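Aprataxin and PNK-like factor (PDB 5W7W) acts as a histone chaperone in single- and double-strand DNA break repair, its FHA domain mediating interaction with XRCC1 and XRCC4. Local coordinates at residues A[36-41]-A[94-99]; A[54-60]-A[80-86]. All coordinates share one frame. Where two conformers were deposited one is given. Residue numbers count along the deposited sequence, not the author numbering.

How the contacts relate
Both contacts belong to the FHA domain, a beta sandwich, and contact 2 is nested along the chain within the loop closed by contact 1. Their centres lie about 17 Å apart, and their nearest atoms about 5 Å, without touching. Contact 1 joins two loops at one end of the sandwich, beside Arg30 of the family's Gly-Arg motif, probably near the phosphopeptide site; contact 2 pairs an edge strand of the four-stranded sheet with its neighbour. His45 links them, since its side chain meets Leu94 of contact 1 and its backbone hydrogen-bonds with that of Ile60 of contact 2. Phe92, on the strand leading into segment 94-99, packs against Ile57 and Leu86 of contact 2.

Contact 1: residues A[36-41]-A[94-99]; sequences ITDKRV and LLVDKY. With FMT (formic acid), chain D.
At the loop end of the FHA sandwich, where relatives bind phosphopeptides, residues 36-41, just ahead of the family's Ser-Arg-X-His signature, meet the hairpin loop 94-99. Segment 36-41 is extended until a type I turn from Asp38 to Val41 (Val41 N to Asp38 O 3.1 Å). The loop 94-99 is closed by Leu94 N to Tyr99 O at 3.1 Å and Leu95 N to Lys98 O at 3.2 Å; Tyr99 has a left-handed backbone (phi/psi 58°/53°). The closest CA pairs are Ile36-Tyr99, 8.1 Å, and Val41-Leu94, 7.0 Å.

Tyr99 (chi1 m) donates from OH to Asp38 OD2 at 2.6 Å. Ile36 CG2 makes a CH-pi contact 4.1 Å from the centroid of the Tyr99 ring, and Val41 CG2 comes within 3.9 Å of Tyr99 CE2. Deeper, Leu94 CD1 packs on Ile36 CD1 (3.8 Å) and Val41 CG1 (4.0 Å). Asp38 (chi1 t) forms an Asx turn, Arg40 N to Asp38 OD1 2.9 Å, and a two-pronged salt bridge, Arg40 NH2 to Asp38 OD2 2.8 Å and Arg40 NE to Asp38 OD1 2.9 Å; Leu95 CD1 lies over the Arg40 guanidinium, 3.9 Å from Arg40 NE. Water 1 bridges Thr37 N and Tyr99 OH (2.9 and 2.8 Å). A formic acid, probably from crystallisation, is held by Lys98 NZ (O1, 2.9 Å) and Tyr99 N (O2, 3.0 Å).

One carboxylate thus accepts from Arg40 N and NE on OD1 and from Arg40 NH2 and Tyr99 OH on OD2, tying its own turn to Tyr99.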
# COMPACT_ATOMS: atom_id res chain seq x y z
N ILE A 36 12.33 -0.75 2.44
CA ILE A 36 12.11 -0.57 3.87
C ILE A 36 12.98 -1.56 4.63
O ILE A 36 12.91 -2.77 4.39
CB ILE A 36 10.63 -0.77 4.22
CG1 ILE A 36 9.78 0.30 3.53
CG2 ILE A 36 10.43 -0.76 5.72
CD1 ILE A 36 8.29 0.06 3.67
N THR A 37 13.83 -1.06 5.53
CA THR A 37 14.58 -1.89 6.47
C THR A 37 14.24 -1.31 7.83
O THR A 37 14.71 -0.22 8.18
CB THR A 37 16.09 -1.85 6.21
OG1 THR A 37 16.37 -2.33 4.89
CG2 THR A 37 16.84 -2.71 7.23
N ASP A 38 13.39 -2.00 8.57
CA ASP A 38 12.80 -1.42 9.77
C ASP A 38 12.15 -2.54 10.57
O ASP A 38 11.25 -3.21 10.08
CB ASP A 38 11.78 -0.37 9.35
CG ASP A 38 11.35 0.55 10.49
OD1 ASP A 38 11.23 0.10 11.65
OD2 ASP A 38 11.15 1.74 10.21
N LYS A 39 12.61 -2.72 11.81
CA LYS A 39 12.06 -3.76 12.67
C LYS A 39 10.58 -3.56 12.96
O LYS A 39 9.91 -4.51 13.36
CB LYS A 39 12.84 -3.76 13.99
CG LYS A 39 12.77 -2.45 14.76
N ARG A 40 10.05 -2.35 12.77
CA ARG A 40 8.65 -2.06 13.07
C ARG A 40 7.71 -2.53 11.97
O ARG A 40 6.49 -2.50 12.16
CB ARG A 40 8.47 -0.55 13.25
CG ARG A 40 9.25 0.02 14.45
CD ARG A 40 9.21 1.53 14.47
NE ARG A 40 9.96 2.09 13.37
CZ ARG A 40 10.13 3.39 13.15
NH1 ARG A 40 9.62 4.28 13.99
NH2 ARG A 40 10.81 3.80 12.09
N VAL A 41 8.23 -2.95 10.83
CA VAL A 41 7.43 -3.38 9.70
C VAL A 41 7.75 -4.83 9.41
O VAL A 41 8.92 -5.18 9.22
CB VAL A 41 7.70 -2.50 8.48
CG1 VAL A 41 6.85 -2.92 7.30
CG2 VAL A 41 7.44 -1.04 8.80
N LEU A 94 2.17 1.94 6.19
CA LEU A 94 2.58 0.78 6.96
C LEU A 94 2.91 1.12 8.41
O LEU A 94 2.95 0.22 9.25
CB LEU A 94 3.76 0.07 6.30
CG LEU A 94 3.50 -0.41 4.87
CD1 LEU A 94 4.74 -1.17 4.39
CD2 LEU A 94 2.29 -1.28 4.79
N LEU A 95 3.17 2.39 8.72
CA LEU A 95 3.21 2.90 10.09
C LEU A 95 2.30 4.11 10.11
O LEU A 95 1.91 4.66 9.07
CB LEU A 95 4.62 3.28 10.56
CG LEU A 95 5.62 2.14 10.65
CD1 LEU A 95 6.98 2.70 10.98
CD2 LEU A 95 5.19 1.12 11.71
N VAL A 96 1.93 4.57 11.30
CA VAL A 96 0.92 5.62 11.38
C VAL A 96 1.38 6.88 10.67
O VAL A 96 0.55 7.61 10.12
CB VAL A 96 0.52 5.89 12.85
CG1 VAL A 96 1.69 6.43 13.65
CG2 VAL A 96 -0.66 6.86 12.92
N ASP A 97 2.68 7.17 10.70
CA ASP A 97 3.22 8.44 10.22
C ASP A 97 4.45 8.25 9.34
O ASP A 97 5.23 9.19 9.18
CB ASP A 97 3.54 9.38 11.38
CG ASP A 97 4.54 8.79 12.34
OD1 ASP A 97 5.02 7.66 12.14
OD2 ASP A 97 4.83 9.46 13.36
N LYS A 98 4.64 7.06 8.79
CA LYS A 98 5.82 6.77 7.99
C LYS A 98 5.46 5.66 7.01
O LYS A 98 4.54 4.87 7.26
CB LYS A 98 6.99 6.32 8.89
CG LYS A 98 8.34 6.31 8.21
CD LYS A 98 9.47 6.00 9.21
CE LYS A 98 10.86 5.95 8.57
NZ LYS A 98 11.23 7.22 7.93
N TYR A 99 6.18 5.60 5.89
CA TYR A 99 5.91 4.63 4.84
C TYR A 99 4.47 4.77 4.32
O TYR A 99 3.69 3.81 4.29
CB TYR A 99 6.21 3.20 5.31
CG TYR A 99 7.56 3.04 5.96
CD1 TYR A 99 8.72 3.37 5.27
CD2 TYR A 99 7.68 2.58 7.26
CE1 TYR A 99 9.97 3.23 5.85
CE2 TYR A 99 8.93 2.45 7.85
CZ TYR A 99 10.06 2.77 7.15
OH TYR A 99 11.31 2.65 7.75
C FMT D . 9.22 6.91 4.63
O1 FMT D . 10.34 6.99 5.13
O2 FMT D . 8.27 7.57 5.06
O HOH W 1 13.43 1.79 6.09

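Contact 2: residues A[54-60]-A[80-86]; sequences QLRIKPI and PNLWCYL
Trp83, Arg56 and Tyr85 bury the most surface where the short edge strand 84-85 pairs antiparallel with strand 54-59 in the FHA sandwich. Trp83 (chi1 m, chi2 100°) lies between Arg56 and Lys58. Over one face, the guanidinium of Arg56 (chi1 p, then extended) lies flat, centres 3.9 Å apart and planes at 26°, a cation-pi stack; over the opposite face, Lys58 CB makes a CH-pi contact, 3.6 Å from the centroid of the Trp83 six-membered ring. Arg56 also forms a salt bridge with Glu49 on strand 46-51. Tyr85 (chi1 m) is the non-hydrogen-bonded partner of Arg56, CA to CA 4.1 Å; Tyr85 CD1 lies 3.7 Å from Arg56 CB, and Gln54 NE2 covers one face of the Tyr85 ring.

Ile57 and Cys84 form the hydrogen-bonded pair, N to O 2.9 Å both ways. Leu86 N to Leu55 O and Asn81 N to Pro59 O, each 2.8 Å, extend the pairing. Leu55 CD2 meets Leu86 CD1 at 4.0 Å, and Ile57 CG2 meets Leu86 CD1 at 3.9 Å. Leu55, Ile57 and Leu86 pack onto Phe92 or Ile103 of the other sheet.

Chemically the pairing is two-sided: aliphatic contacts face the sandwich core, while aromatic rings and cations cover the outer face.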
# COMPACT_ATOMS: atom_id res chain seq x y z
N GLN A 54 -8.83 -2.68 -10.28
CA GLN A 54 -8.88 -2.19 -8.91
C GLN A 54 -7.71 -2.71 -8.11
O GLN A 54 -7.13 -3.76 -8.41
CB GLN A 54 -10.15 -2.62 -8.18
CG GLN A 54 -11.41 -2.02 -8.77
CD GLN A 54 -12.66 -2.47 -8.03
OE1 GLN A 54 -13.22 -3.52 -8.35
NE2 GLN A 54 -13.06 -1.72 -7.03
N LEU A 55 -7.37 -1.93 -7.08
CA LEU A 55 -6.33 -2.27 -6.13
C LEU A 55 -6.96 -2.37 -4.75
O LEU A 55 -7.70 -1.47 -4.35
CB LEU A 55 -5.27 -1.16 -6.13
CG LEU A 55 -4.19 -1.27 -5.06
CD1 LEU A 55 -3.34 -2.49 -5.29
CD2 LEU A 55 -3.32 0.00 -5.03
N ARG A 56 -6.69 -3.46 -4.02
CA ARG A 56 -7.14 -3.59 -2.64
C ARG A 56 -5.98 -4.05 -1.77
O ARG A 56 -5.02 -4.66 -2.24
CB ARG A 56 -8.36 -4.52 -2.50
CG ARG A 56 -8.22 -5.85 -3.20
CD ARG A 56 -9.40 -6.77 -2.94
NE ARG A 56 -9.22 -8.04 -3.64
CZ ARG A 56 -9.90 -9.15 -3.37
NH1 ARG A 56 -10.84 -9.18 -2.44
NH2 ARG A 56 -9.62 -10.24 -4.07
N ILE A 57 -6.08 -3.72 -0.48
CA ILE A 57 -5.07 -4.06 0.52
C ILE A 57 -5.72 -4.88 1.63
O ILE A 57 -6.83 -4.59 2.06
CB ILE A 57 -4.40 -2.79 1.11
CG1 ILE A 57 -3.28 -3.18 2.08
CG2 ILE A 57 -5.40 -1.88 1.83
CD1 ILE A 57 -2.38 -2.04 2.46
N LYS A 58 -5.01 -5.91 2.07
CA LYS A 58 -5.41 -6.72 3.23
C LYS A 58 -4.30 -6.67 4.26
O LYS A 58 -3.19 -7.19 4.00
CB LYS A 58 -5.68 -8.17 2.83
CG LYS A 58 -6.17 -9.04 3.99
CD LYS A 58 -6.65 -10.41 3.55
CE LYS A 58 -5.60 -11.16 2.81
NZ LYS A 58 -6.01 -12.60 2.58
N PRO A 59 -4.51 -6.04 5.42
CA PRO A 59 -3.49 -6.07 6.48
C PRO A 59 -3.40 -7.47 7.07
O PRO A 59 -4.42 -8.05 7.45
CB PRO A 59 -4.04 -5.08 7.52
CG PRO A 59 -5.08 -4.28 6.78
CD PRO A 59 -5.66 -5.23 5.82
N ILE A 60 -2.18 -8.03 7.14
CA ILE A 60 -2.01 -9.42 7.57
C ILE A 60 -1.05 -9.58 8.75
O ILE A 60 -0.64 -10.70 9.05
CB ILE A 60 -1.62 -10.35 6.41
CG1 ILE A 60 -0.32 -9.90 5.73
CG2 ILE A 60 -2.77 -10.47 5.43
CD1 ILE A 60 0.36 -11.01 4.96
N PRO A 80 -8.18 -5.45 10.80
CA PRO A 80 -7.21 -6.45 10.35
C PRO A 80 -7.80 -7.57 9.50
O PRO A 80 -8.93 -8.03 9.72
CB PRO A 80 -6.62 -7.00 11.66
CG PRO A 80 -6.82 -5.91 12.63
CD PRO A 80 -8.14 -5.29 12.27
N ASN A 81 -7.01 -8.03 8.54
CA ASN A 81 -7.26 -9.26 7.79
C ASN A 81 -8.50 -9.20 6.92
O ASN A 81 -9.06 -10.26 6.56
CB ASN A 81 -7.31 -10.49 8.70
CG ASN A 81 -6.93 -11.74 7.95
OD1 ASN A 81 -5.97 -11.73 7.18
ND2 ASN A 81 -7.70 -12.82 8.14
N LEU A 82 -8.94 -8.00 6.59
CA LEU A 82 -10.03 -7.74 5.65
C LEU A 82 -9.50 -6.84 4.54
O LEU A 82 -8.60 -6.02 4.77
CB LEU A 82 -11.20 -7.05 6.33
CG LEU A 82 -11.82 -7.83 7.50
CD1 LEU A 82 -12.82 -6.94 8.24
CD2 LEU A 82 -12.48 -9.08 7.03
N TRP A 83 -10.06 -6.99 3.35
CA TRP A 83 -9.67 -6.15 2.22
C TRP A 83 -10.33 -4.78 2.28
O TRP A 83 -11.50 -4.63 2.66
CB TRP A 83 -10.08 -6.81 0.91
CG TRP A 83 -9.43 -8.09 0.61
CD1 TRP A 83 -9.96 -9.35 0.80
CD2 TRP A 83 -8.13 -8.29 0.04
NE1 TRP A 83 -9.07 -10.29 0.40
CE2 TRP A 83 -7.93 -9.68 -0.06
CE3 TRP A 83 -7.10 -7.43 -0.37
CZ2 TRP A 83 -6.77 -10.22 -0.58
CZ3 TRP A 83 -5.95 -7.97 -0.87
CH2 TRP A 83 -5.79 -9.36 -0.98
N CYS A 84 -9.57 -3.79 1.83
CA CYS A 84 -10.03 -2.42 1.62
C CYS A 84 -9.59 -1.97 0.24
O CYS A 84 -8.40 -2.05 -0.09
CB CYS A 84 -9.39 -1.50 2.67
SG CYS A 84 -9.87 0.24 2.58
N TYR A 85 -10.52 -1.48 -0.56
CA TYR A 85 -10.17 -0.91 -1.86
C TYR A 85 -9.46 0.42 -1.72
O TYR A 85 -9.79 1.26 -0.86
CB TYR A 85 -11.42 -0.79 -2.77
CG TYR A 85 -11.75 -2.12 -3.40
CD1 TYR A 85 -10.90 -2.65 -4.36
CD2 TYR A 85 -12.84 -2.88 -3.01
CE1 TYR A 85 -11.13 -3.89 -4.92
CE2 TYR A 85 -13.08 -4.12 -3.57
CZ TYR A 85 -12.21 -4.63 -4.52
OH TYR A 85 -12.44 -5.86 -5.07
N LEU A 86 -8.46 0.61 -2.57
CA LEU A 86 -7.66 1.84 -2.62
C LEU A 86 -7.90 2.46 -3.98
O LEU A 86 -7.38 1.97 -5.00
CB LEU A 86 -6.19 1.50 -2.46
CG LEU A 86 -5.80 0.77 -1.18
CD1 LEU A 86 -4.31 0.43 -1.18
CD2 LEU A 86 -6.16 1.59 0.05
O HOH W 2 -8.74 0.63 -6.99
O HOH W 3 -5.61 -13.47 5.19